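Local coordinates for protein CT_858 (Chlamydia trachomatis, PDB 3DOR), which probably acts as a secreted serine-type endopeptidase, with a PDZ domain and a peptidase family S41 domain in one chain, at residues Asp64-Gly67 against Gly68-Asp71. Numbering follows the deposited sequence.
Sequences DFIG and GLND
The C-terminal end of helix 55-67 unwinds here, its backbone hydrogen bonding passing from i+4 to i+3, into a type I beta turn from Gly-67 to Asn-70. Gly-68 N is shared by two weak hydrogen bonds, 2.9 Å to Asp-64 O and 3.2 Å to Phe-65 O. The i+3 bonds beyond it are straighter: Leu-69 N reaches Ile-66 O at 3.0 Å with an angle of 163°, and Asn-70 N closes the turn on Gly-67 O at 3.2 Å. Both donors stand well above the carbonyl plane of their acceptor. Gly-68 has no side chain on the side that faces Phe-65 O and Asp-64 O at close range. The backbone sets Leu-69 CB 3.4 Å from Ile-66 O; CG, beside its own backbone N (chi1 -68°), and CD1 then run alongside that oxygen, and CD1 meets Ile-66 CG2 at 4.3 Å. A water lies 2.7 Å from Ile-66 O, to which it can donate, and accepts from Asp-71 N. Asn-70 leaves helical geometry with positive phi (49°), a conformation asparagine tolerates better than most residues. Phe-65 and Leu-69, both buried and apolar, pack on Leu-18 of helix 2-20, while Lys-28 NZ of helix 25-32 hydrogen-bonds to Asn-70 O. Asp-71 OD2 accepts hydrogen bonds from Tyr-22 and Thr-513, the latter in strand 507-518, which pairs antiparallel with strand 75-78 just ahead.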
# COMPACT_ATOMS: atom_id res chain seq x y z
N ASP B 64 -22.48 -3.24 -8.53
CA ASP B 64 -23.38 -2.61 -9.48
C ASP B 64 -23.48 -1.12 -9.21
O ASP B 64 -23.62 -0.32 -10.14
CB ASP B 64 -24.78 -3.24 -9.41
CG ASP B 64 -24.80 -4.64 -10.00
OD1 ASP B 64 -23.75 -5.10 -10.50
OD2 ASP B 64 -25.87 -5.28 -9.96
N PHE B 65 -23.39 -0.75 -7.94
CA PHE B 65 -23.44 0.65 -7.53
C PHE B 65 -22.24 1.40 -8.14
O PHE B 65 -22.39 2.48 -8.70
CB PHE B 65 -23.39 0.72 -6.00
CG PHE B 65 -23.26 2.11 -5.46
CD1 PHE B 65 -24.31 3.02 -5.59
CD2 PHE B 65 -22.10 2.50 -4.78
CE1 PHE B 65 -24.20 4.32 -5.06
CE2 PHE B 65 -21.98 3.79 -4.24
CZ PHE B 65 -23.03 4.70 -4.38
N ILE B 66 -21.05 0.82 -8.02
CA ILE B 66 -19.87 1.47 -8.58
C ILE B 66 -19.91 1.34 -10.10
O ILE B 66 -19.48 2.24 -10.82
CB ILE B 66 -18.56 0.83 -8.04
CG1 ILE B 66 -18.51 0.99 -6.51
CG2 ILE B 66 -17.33 1.51 -8.67
CD1 ILE B 66 -18.54 2.42 -6.04
N GLY B 67 -20.44 0.22 -10.59
CA GLY B 67 -20.54 0.03 -12.03
C GLY B 67 -21.44 1.09 -12.64
O GLY B 67 -21.34 1.38 -13.84
N GLY B 68 -22.32 1.67 -11.82
CA GLY B 68 -23.23 2.69 -12.32
C GLY B 68 -22.54 3.99 -12.69
O GLY B 68 -23.15 4.85 -13.33
N LEU B 69 -21.29 4.14 -12.29
CA LEU B 69 -20.54 5.35 -12.60
C LEU B 69 -20.09 5.34 -14.06
O LEU B 69 -19.63 6.36 -14.58
CB LEU B 69 -19.32 5.48 -11.69
CG LEU B 69 -19.57 5.74 -10.20
CD1 LEU B 69 -18.26 5.60 -9.43
CD2 LEU B 69 -20.15 7.14 -10.02
N ASN B 70 -20.22 4.20 -14.72
CA ASN B 70 -19.80 4.07 -16.12
C ASN B 70 -18.38 4.64 -16.25
O ASN B 70 -18.11 5.50 -17.08
CB ASN B 70 -20.79 4.82 -17.02
CG ASN B 70 -20.71 4.38 -18.48
OD1 ASN B 70 -21.69 4.52 -19.24
ND2 ASN B 70 -19.56 3.87 -18.89
N ASP B 71 -17.47 4.15 -15.40
CA ASP B 71 -16.08 4.60 -15.35
C ASP B 71 -15.19 3.35 -15.46
O ASP B 71 -15.15 2.55 -14.53
CB ASP B 71 -15.81 5.29 -14.01
CG ASP B 71 -14.41 5.91 -13.92
OD1 ASP B 71 -13.46 5.37 -14.52
OD2 ASP B 71 -14.27 6.94 -13.22
O HOH W 1 -17.87 2.29 -12.98